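Local coordinates for protein putative metalloprotease II (Bacteroides fragilis, PDB 4ON1) that probably acts as a secreted zinc-dependent endopeptidase related to fragilysin, cutting peptide bonds, at residues L23-D27 against I153-R157; L17-L23 against H43-E49; Q90-T94 against Y106-D111. All coordinates share one frame; numbering follows the deposited sequence.

Contact 1. Residues L23-D27 against I153-R157; sequences LRSMD and IKNIR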
loop_
_atom_site.group_PDB
_atom_site.type_symbol
_atom_site.label_atom_id
_atom_site.label_comp_id
_atom_site.label_asym_id
_atom_site.label_seq_id
_atom_site.Cartn_x
_atom_site.Cartn_y
_atom_site.Cartn_z
ATOM N N LEU A 23 13.784 -0.903 18.617
ATOM C CA LEU A 23 13.275 -1.592 17.439
ATOM C C LEU A 23 13.541 -3.094 17.466
ATOM O O LEU A 23 12.792 -3.873 16.876
ATOM C CB LEU A 23 13.880 -0.972 16.173
ATOM C CG LEU A 23 13.451 0.468 15.857
ATOM C CD1 LEU A 23 14.356 1.086 14.807
ATOM C CD2 LEU A 23 12.004 0.493 15.378
ATOM N N ARG A 24 14.605 -3.504 18.142
ATOM C CA ARG A 24 14.923 -4.922 18.227
ATOM C C ARG A 24 13.993 -5.676 19.183
ATOM O O ARG A 24 13.611 -6.813 18.917
ATOM C CB ARG A 24 16.374 -5.116 18.675
ATOM C CG ARG A 24 17.414 -4.814 17.614
ATOM C CD ARG A 24 18.359 -5.991 17.422
ATOM N NE ARG A 24 19.374 -5.706 16.410
ATOM C CZ ARG A 24 20.660 -5.502 16.674
ATOM N NH1 ARG A 24 21.105 -5.577 17.921
ATOM N NH2 ARG A 24 21.506 -5.242 15.687
ATOM N N SER A 25 13.622 -5.042 20.291
ATOM C CA SER A 25 12.904 -5.752 21.346
ATOM C C SER A 25 11.411 -5.445 21.360
ATOM O O SER A 25 10.663 -6.038 22.132
ATOM C CB SER A 25 13.501 -5.414 22.714
ATOM O OG SER A 25 13.298 -4.042 23.010
ATOM N N MET A 26 10.972 -4.516 20.521
ATOM C CA MET A 26 9.590 -4.057 20.609
ATOM C C MET A 26 8.611 -5.129 20.132
ATOM O O MET A 26 8.906 -5.895 19.212
ATOM C CB MET A 26 9.392 -2.782 19.791
ATOM C CG MET A 26 9.399 -3.013 18.301
ATOM S SD MET A 26 9.074 -1.520 17.361
ATOM C CE MET A 26 9.203 -2.199 15.706
ATOM N N ASP A 27 7.454 -5.198 20.778
ATOM C CA ASP A 27 6.345 -5.963 20.224
ATOM C C ASP A 27 5.162 -5.014 20.010
ATOM O O ASP A 27 5.329 -3.797 20.126
ATOM C CB ASP A 27 5.978 -7.151 21.117
ATOM C CG ASP A 27 5.595 -6.742 22.523
ATOM O OD1 ASP A 27 5.359 -5.542 22.772
ATOM O OD2 ASP A 27 5.520 -7.642 23.389
ATOM N N ILE A 153 7.960 -14.857 19.098
ATOM C CA ILE A 153 8.418 -13.801 18.196
ATOM C C ILE A 153 7.833 -12.442 18.576
ATOM O O ILE A 153 6.620 -12.299 18.744
ATOM C CB ILE A 153 8.076 -14.135 16.739
ATOM C CG1 ILE A 153 8.778 -15.434 16.351
ATOM C CG2 ILE A 153 8.495 -12.998 15.803
ATOM C CD1 ILE A 153 8.535 -15.859 14.945
ATOM N N LYS A 154 8.713 -11.454 18.712
ATOM C CA LYS A 154 8.336 -10.096 19.101
ATOM C C LYS A 154 7.963 -9.244 17.884
ATOM O O LYS A 154 6.921 -8.582 17.850
ATOM C CB LYS A 154 9.503 -9.432 19.850
ATOM C CG LYS A 154 10.054 -10.250 21.023
ATOM C CD LYS A 154 9.491 -9.790 22.348
ATOM C CE LYS A 154 10.501 -8.948 23.097
ATOM N NZ LYS A 154 9.876 -8.211 24.230
ATOM N N ASN A 155 8.853 -9.251 16.901
ATOM C CA ASN A 155 8.681 -8.498 15.667
ATOM C C ASN A 155 9.396 -9.146 14.495
ATOM O O ASN A 155 10.222 -10.043 14.670
ATOM C CB ASN A 155 9.196 -7.077 15.849
ATOM C CG ASN A 155 10.676 -7.039 16.151
ATOM O OD1 ASN A 155 11.510 -7.189 15.251
ATOM N ND2 ASN A 155 11.015 -6.837 17.423
ATOM N N ILE A 156 9.091 -8.648 13.305
ATOM C CA ILE A 156 9.731 -9.079 12.076
ATOM C C ILE A 156 10.339 -7.854 11.405
ATOM O O ILE A 156 9.692 -6.817 11.305
ATOM C CB ILE A 156 8.737 -9.740 11.102
ATOM C CG1 ILE A 156 8.086 -10.960 11.739
ATOM C CG2 ILE A 156 9.442 -10.163 9.847
ATOM C CD1 ILE A 156 9.075 -11.943 12.261
ATOM N N ARG A 157 11.584 -7.981 10.959
ATOM C CA ARG A 157 12.287 -6.912 10.258
ATOM C C ARG A 157 12.602 -7.367 8.836
ATOM O O ARG A 157 13.367 -8.306 8.637
ATOM C CB ARG A 157 13.570 -6.553 11.011
ATOM C CG ARG A 157 14.401 -5.436 10.410
ATOM C CD ARG A 157 15.774 -5.454 11.047
ATOM N NE ARG A 157 16.536 -4.239 10.792
ATOM C CZ ARG A 157 17.277 -4.035 9.710
ATOM N NH1 ARG A 157 17.343 -4.963 8.762
ATOM N NH2 ARG A 157 17.950 -2.898 9.577
#
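Both N-H groups of one side-chain amide, that of Asn155, are spent on backbone carbonyls of the loop 23-27, and they carry all of the clear hydrogen bonding between the two segments. Asn155 ND2 lies 3.0 Å from Arg24 O and 2.9 Å from Met26 O, with angles at hydrogen of 158° and 161°. Both acceptors sit close to the amide plane, but they receive the donor differently: it lies in the carbonyl plane of Met26, whereas it stands well above that of Arg24. CG of Asn155 is placed between its own N and carbonyl carbon (chi1 62°), which turns the amide toward the carbonyls of the loop. The other end of the amide is also held, since OD1 accepts from the side-chain ND2 of Asn141 on the adjoining strand 138-142. A classic beta bulge sets Lys154 and Asn155 jointly across from Asn141, and their two side chains both start toward the loop.

The Lys154 chain bends at chi2 and chi3, which lays CE 3.1 Å from Ser25 O. Its NZ ends 4.5 Å from Asp27 OD2, too far for a salt bridge, though the opposite charges may still attract weakly. Nearby, Asp27 CA makes a CH...O contact of 3.6 Å with Lys154 O. Asp27 is also the N-cap of helix 28-35.

With both N-H groups and OD1 engaged, the Asn155 amide is fixed in its rotation, and the buried asparagine satisfies loop carbonyls that have no strand partner in this contact, tying the turn ahead of helix 28-35 to the bulged strand.

Contact 2. Residues L17-L23 against H43-E49; sequences LEHVLNL and HTIMLQE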
loop_
_atom_site.group_PDB
_atom_site.type_symbol
_atom_site.label_atom_id
_atom_site.label_comp_id
_atom_site.label_asym_id
_atom_site.label_seq_id
_atom_site.Cartn_x
_atom_site.Cartn_y
_atom_site.Cartn_z
ATOM N N LEU A 17 11.918 15.225 23.241
ATOM C CA LEU A 17 11.572 13.814 23.143
ATOM C C LEU A 17 10.292 13.478 23.885
ATOM O O LEU A 17 10.083 13.933 25.012
ATOM C CB LEU A 17 12.715 12.952 23.675
ATOM C CG LEU A 17 13.843 12.714 22.677
ATOM C CD1 LEU A 17 15.103 12.263 23.386
ATOM C CD2 LEU A 17 13.398 11.670 21.663
ATOM N N GLU A 18 9.462 12.641 23.272
ATOM C CA GLU A 18 8.247 12.169 23.929
ATOM C C GLU A 18 8.214 10.656 24.103
ATOM O O GLU A 18 7.461 10.140 24.931
ATOM C CB GLU A 18 7.011 12.625 23.150
ATOM C CG GLU A 18 6.828 14.138 23.123
ATOM C CD GLU A 18 5.445 14.549 22.657
ATOM O OE1 GLU A 18 4.456 14.176 23.327
ATOM O OE2 GLU A 18 5.346 15.250 21.628
ATOM N N HIS A 19 9.015 9.939 23.318
ATOM C CA HIS A 19 8.974 8.477 23.361
ATOM C C HIS A 19 10.340 7.851 23.121
ATOM O O HIS A 19 11.187 8.430 22.437
ATOM C CB HIS A 19 7.991 7.931 22.315
ATOM C CG HIS A 19 6.676 8.646 22.283
ATOM N ND1 HIS A 19 5.619 8.298 23.095
ATOM C CD2 HIS A 19 6.248 9.691 21.534
ATOM C CE1 HIS A 19 4.597 9.098 22.851
ATOM N NE2 HIS A 19 4.951 9.952 21.907
ATOM N N VAL A 20 10.535 6.655 23.669
ATOM C CA VAL A 20 11.668 5.812 23.315
ATOM C C VAL A 20 11.125 4.505 22.775
ATOM O O VAL A 20 10.035 4.070 23.149
ATOM C CB VAL A 20 12.606 5.513 24.509
ATOM C CG1 VAL A 20 13.088 6.792 25.160
ATOM C CG2 VAL A 20 11.913 4.596 25.526
ATOM N N LEU A 21 11.884 3.885 21.883
ATOM C CA LEU A 21 11.456 2.655 21.249
ATOM C C LEU A 21 12.674 1.865 20.809
ATOM O O LEU A 21 13.493 2.352 20.024
ATOM C CB LEU A 21 10.535 2.961 20.060
ATOM C CG LEU A 21 9.846 1.797 19.341
ATOM C CD1 LEU A 21 8.958 1.011 20.300
ATOM C CD2 LEU A 21 9.024 2.315 18.167
ATOM N N ASN A 22 12.804 0.657 21.345
ATOM C CA ASN A 22 13.867 -0.257 20.943
ATOM C C ASN A 22 13.330 -1.156 19.840
ATOM O O ASN A 22 12.522 -2.044 20.091
ATOM C CB ASN A 22 14.364 -1.073 22.142
ATOM C CG ASN A 22 15.553 -1.960 21.800
ATOM O OD1 ASN A 22 15.701 -2.420 20.668
ATOM N ND2 ASN A 22 16.405 -2.206 22.785
ATOM N N LEU A 23 13.784 -0.903 18.617
ATOM C CA LEU A 23 13.275 -1.592 17.439
ATOM C C LEU A 23 13.541 -3.094 17.466
ATOM O O LEU A 23 12.792 -3.873 16.876
ATOM C CB LEU A 23 13.880 -0.972 16.173
ATOM C CG LEU A 23 13.451 0.468 15.857
ATOM C CD1 LEU A 23 14.356 1.086 14.807
ATOM C CD2 LEU A 23 12.004 0.493 15.378
ATOM N N HIS A 43 5.335 14.315 17.085
ATOM C CA HIS A 43 5.968 13.690 18.247
ATOM C C HIS A 43 7.378 13.280 17.868
ATOM O O HIS A 43 7.618 12.812 16.757
ATOM C CB HIS A 43 5.181 12.469 18.742
ATOM C CG HIS A 43 3.935 12.809 19.500
ATOM N ND1 HIS A 43 3.645 12.258 20.729
ATOM C CD2 HIS A 43 2.906 13.642 19.208
ATOM C CE1 HIS A 43 2.491 12.734 21.163
ATOM N NE2 HIS A 43 2.022 13.576 20.259
ATOM N N THR A 44 8.308 13.432 18.798
ATOM C CA THR A 44 9.681 13.056 18.521
ATOM C C THR A 44 9.993 11.780 19.281
ATOM O O THR A 44 9.711 11.663 20.477
ATOM C CB THR A 44 10.666 14.177 18.908
ATOM O OG1 THR A 44 10.311 15.376 18.209
ATOM C CG2 THR A 44 12.086 13.792 18.529
ATOM N N ILE A 45 10.570 10.820 18.567
ATOM C CA ILE A 45 10.831 9.499 19.117
ATOM C C ILE A 45 12.309 9.164 19.043
ATOM O O ILE A 45 12.936 9.355 18.003
ATOM C CB ILE A 45 10.059 8.410 18.352
ATOM C CG1 ILE A 45 8.570 8.757 18.257
ATOM C CG2 ILE A 45 10.283 7.038 18.995
ATOM C CD1 ILE A 45 7.829 7.932 17.222
ATOM N N MET A 46 12.866 8.659 20.136
ATOM C CA MET A 46 14.209 8.113 20.095
ATOM C C MET A 46 14.177 6.624 19.802
ATOM O O MET A 46 13.623 5.839 20.566
ATOM C CB MET A 46 14.945 8.360 21.399
ATOM C CG MET A 46 16.139 7.453 21.551
ATOM S SD MET A 46 17.461 8.285 22.400
ATOM C CE MET A 46 17.898 9.445 21.115
ATOM N N LEU A 47 14.763 6.250 18.673
ATOM C CA LEU A 47 14.792 4.864 18.251
ATOM C C LEU A 47 16.137 4.247 18.584
ATOM O O LEU A 47 17.167 4.923 18.559
ATOM C CB LEU A 47 14.520 4.756 16.750
ATOM C CG LEU A 47 13.169 5.301 16.292
ATOM C CD1 LEU A 47 13.114 5.381 14.770
ATOM C CD2 LEU A 47 12.058 4.415 16.822
ATOM N N GLN A 48 16.122 2.958 18.895
ATOM C CA GLN A 48 17.362 2.219 19.075
ATOM C C GLN A 48 17.322 0.936 18.256
ATOM O O GLN A 48 16.317 0.215 18.250
ATOM C CB GLN A 48 17.615 1.887 20.551
ATOM C CG GLN A 48 18.808 0.940 20.756
ATOM C CD GLN A 48 19.059 0.579 22.210
ATOM O OE1 GLN A 48 18.279 0.930 23.098
ATOM N NE2 GLN A 48 20.162 -0.120 22.461
ATOM N N GLU A 49 18.399 0.692 17.519
ATOM C CA GLU A 49 18.629 -0.605 16.905
ATOM C C GLU A 49 20.087 -0.995 17.136
ATOM O O GLU A 49 20.996 -0.409 16.546
ATOM C CB GLU A 49 18.286 -0.579 15.413
ATOM C CG GLU A 49 18.305 -1.962 14.766
ATOM C CD GLU A 49 17.733 -1.967 13.362
ATOM O OE1 GLU A 49 18.359 -1.368 12.458
ATOM O OE2 GLU A 49 16.657 -2.569 13.166
#
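Thr44 O is gripped by two successive backbone N-H groups where the segments begin: Glu18 N at 3.0 Å, nearly straight, and His19 N at 3.4 Å, a weak and more bent bond. Beyond it the parallel ladder runs on through Met46 N to His19 O, Leu21 N to Met46 O, Gln48 N to Leu21 O and Leu23 N to Gln48 O, the last at 2.8 Å.

Beside the ladder, His19 NE2 and His43 ND1 share a hydrogen bond of 2.9 Å in which either may be the donor. The rings approach through their edges, planes 18° apart. Over one face of the His43 ring lies the Glu18 carboxylate, with OE2 3.5 Å above its centre; a negative group there would probably favour a protonated imidazole.

Leu21 and Leu47 run alongside each other on the face shared with His19 and Ile45, Leu21 CB 3.9 Å from Leu47 CD2; helix 28-35 covers this face through Val34 and Leu31. On the other face the Asn22 and Gln48 amides stack, planes 22° apart; Asn22 OD1 accepts from Arg24 N and Gln48 NE2 donates to Gly50 O. At the start of the segment Leu17 CD2 packs 3.7 Å from Met46 CB.

Two parallel neighbouring strands linked by a helix give the topology of a beta-alpha-beta unit, here within the fragilysin-type N-terminal domain.

Contact 3. Residues Q90-T94 against Y106-D111; sequences QSYAT and YIVYKD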
loop_
_atom_site.group_PDB
_atom_site.type_symbol
_atom_site.label_atom_id
_atom_site.label_comp_id
_atom_site.label_asym_id
_atom_site.label_seq_id
_atom_site.Cartn_x
_atom_site.Cartn_y
_atom_site.Cartn_z
ATOM N N GLN A 90 -5.634 -2.130 15.007
ATOM C CA GLN A 90 -5.923 -2.774 16.279
ATOM C C GLN A 90 -5.299 -4.171 16.356
ATOM O O GLN A 90 -5.152 -4.722 17.444
ATOM C CB GLN A 90 -7.437 -2.843 16.511
ATOM C CG GLN A 90 -8.045 -1.472 16.776
ATOM C CD GLN A 90 -9.540 -1.513 16.998
ATOM O OE1 GLN A 90 -10.122 -2.578 17.209
ATOM N NE2 GLN A 90 -10.168 -0.343 16.971
ATOM N N SER A 91 -4.905 -4.718 15.207
ATOM C CA SER A 91 -4.363 -6.081 15.127
ATOM C C SER A 91 -2.859 -6.141 14.859
ATOM O O SER A 91 -2.225 -7.189 15.024
ATOM C CB SER A 91 -5.082 -6.862 14.029
ATOM O OG SER A 91 -6.476 -6.864 14.251
ATOM N N TYR A 92 -2.293 -5.036 14.395
ATOM C CA TYR A 92 -0.882 -5.019 14.047
ATOM C C TYR A 92 -0.406 -3.576 13.954
ATOM O O TYR A 92 -1.214 -2.650 13.907
ATOM C CB TYR A 92 -0.646 -5.749 12.716
ATOM C CG TYR A 92 -1.356 -5.065 11.575
ATOM C CD1 TYR A 92 -0.757 -4.009 10.892
ATOM C CD2 TYR A 92 -2.642 -5.441 11.211
ATOM C CE1 TYR A 92 -1.405 -3.367 9.870
ATOM C CE2 TYR A 92 -3.304 -4.803 10.185
ATOM C CZ TYR A 92 -2.675 -3.763 9.522
ATOM O OH TYR A 92 -3.314 -3.106 8.507
ATOM N N ALA A 93 0.904 -3.391 13.891
ATOM C CA ALA A 93 1.463 -2.070 13.646
ATOM C C ALA A 93 2.748 -2.240 12.873
ATOM O O ALA A 93 3.373 -3.305 12.923
ATOM C CB ALA A 93 1.712 -1.315 14.954
ATOM N N THR A 94 3.129 -1.210 12.126
ATOM C CA THR A 94 4.351 -1.274 11.334
ATOM C C THR A 94 5.076 0.053 11.374
ATOM O O THR A 94 4.469 1.093 11.606
ATOM C CB THR A 94 4.083 -1.608 9.841
ATOM O OG1 THR A 94 3.436 -0.495 9.214
ATOM C CG2 THR A 94 3.226 -2.860 9.695
ATOM N N TYR A 106 9.420 -2.845 9.774
ATOM C CA TYR A 106 9.306 -3.515 11.073
ATOM C C TYR A 106 7.841 -3.842 11.306
ATOM O O TYR A 106 6.999 -2.949 11.261
ATOM C CB TYR A 106 9.847 -2.648 12.216
ATOM C CG TYR A 106 11.292 -2.235 12.069
ATOM C CD1 TYR A 106 12.301 -2.935 12.710
ATOM C CD2 TYR A 106 11.646 -1.140 11.293
ATOM C CE1 TYR A 106 13.623 -2.560 12.581
ATOM C CE2 TYR A 106 12.966 -0.757 11.154
ATOM C CZ TYR A 106 13.951 -1.471 11.800
ATOM O OH TYR A 106 15.269 -1.092 11.665
ATOM N N ILE A 107 7.539 -5.117 11.548
ATOM C CA ILE A 107 6.158 -5.582 11.595
ATOM C C ILE A 107 5.864 -6.258 12.938
ATOM O O ILE A 107 6.591 -7.164 13.359
ATOM C CB ILE A 107 5.878 -6.565 10.426
ATOM C CG1 ILE A 107 6.169 -5.885 9.079
ATOM C CG2 ILE A 107 4.458 -7.122 10.491
ATOM C CD1 ILE A 107 6.564 -6.861 7.970
ATOM N N VAL A 108 4.818 -5.794 13.616
ATOM C CA VAL A 108 4.381 -6.383 14.877
ATOM C C VAL A 108 2.881 -6.662 14.857
ATOM O O VAL A 108 2.085 -5.774 14.580
ATOM C CB VAL A 108 4.718 -5.464 16.091
ATOM C CG1 VAL A 108 6.196 -5.461 16.360
ATOM C CG2 VAL A 108 4.246 -4.029 15.852
ATOM N N TYR A 109 2.507 -7.902 15.164
ATOM C CA TYR A 109 1.104 -8.291 15.289
ATOM C C TYR A 109 0.721 -8.479 16.748
ATOM O O TYR A 109 1.519 -8.968 17.539
ATOM C CB TYR A 109 0.831 -9.580 14.514
ATOM C CG TYR A 109 0.531 -9.351 13.051
ATOM C CD1 TYR A 109 1.523 -8.937 12.171
ATOM C CD2 TYR A 109 -0.747 -9.561 12.552
ATOM C CE1 TYR A 109 1.243 -8.727 10.831
ATOM C CE2 TYR A 109 -1.031 -9.367 11.221
ATOM C CZ TYR A 109 -0.035 -8.946 10.366
ATOM O OH TYR A 109 -0.325 -8.752 9.042
ATOM N N LYS A 110 -0.494 -8.083 17.112
ATOM C CA LYS A 110 -0.912 -8.193 18.505
ATOM C C LYS A 110 -1.050 -9.648 18.933
ATOM O O LYS A 110 -0.608 -10.037 20.020
ATOM C CB LYS A 110 -2.223 -7.452 18.751
ATOM C CG LYS A 110 -2.675 -7.549 20.200
ATOM C CD LYS A 110 -3.892 -6.686 20.494
ATOM C CE LYS A 110 -5.047 -7.037 19.586
ATOM N NZ LYS A 110 -6.267 -6.243 19.915
ATOM N N ASP A 111 -1.656 -10.449 18.071
ATOM C CA ASP A 111 -1.898 -11.854 18.378
ATOM C C ASP A 111 -0.647 -12.687 18.093
ATOM O O ASP A 111 -0.137 -12.685 16.973
ATOM C CB ASP A 111 -3.088 -12.372 17.568
ATOM C CG ASP A 111 -3.374 -13.837 17.829
ATOM O OD1 ASP A 111 -4.173 -14.132 18.745
ATOM O OD2 ASP A 111 -2.793 -14.692 17.126
HETATM O O HOH W 1 -5.750 -3.710 19.799
HETATM O O HOH W 2 -3.013 -9.676 15.590
#
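This is the open end of an antiparallel beta hairpin, strands 92-99 and 102-109, in a largely buried part of the N-terminal domain. Ala93 and Val108 form its hydrogen-bonded pair: Ala93 N reaches Val108 O at 2.7 Å and Val108 N returns to Ala93 O at 3.0 Å. Their side chains touch through Ala93 CB and Val108 CG2, on the face packed against Leu31 of helix 28-35.

Tyr92 and Tyr109 make the next, non-hydrogen-bonded pair, with their side chains on the opposite face. Here the methylene of Tyr92 does the touching: its CB stands 3.7 Å from the centroid of the Tyr109 ring, only 5° off the ring normal, a CH-pi contact over the face. Because CG of Tyr92 is turned between N and the carbonyl carbon (chi1 63°), its own ring swings aside, and the two rings meet obliquely, planes 33° apart. The pair faces helix 217-230: Tyr109 OH bonds His218 ND1, and Tyr92 OH bonds Glu68 and Thr221.

Past the strands, Lys110 N still bonds Ser91 O at 2.9 Å. A water bridges Ser91 O to Asp111 N. Lys110, bent at chi3, carries NZ to a weak bond with Gln90 O, and another water, 2.6 Å from Lys110 NZ, also donates to Gln90 O.

All three contacts belong to the fragilysin-type N-terminal domain, away from the zinc site. Along the chain contact 2 closes before contact 3 opens, and contact 1, which shares Leu23 with contact 2, spans the residues of contact 3. Contacts 1 and 3 have centres about 10 Å apart and are joined directly, because strand 153-159 pairs with strand 102-109 through Ile156 and Ile107. Contact 2 lies about 14 Å from contact 1 and 17 Å from contact 3, centre to centre. Glu49 reaches both, through a salt bridge to Arg157 and its carboxylate beside Tyr106 OH. Early and late parts of the domain are thereby tied together beside helix 28-35.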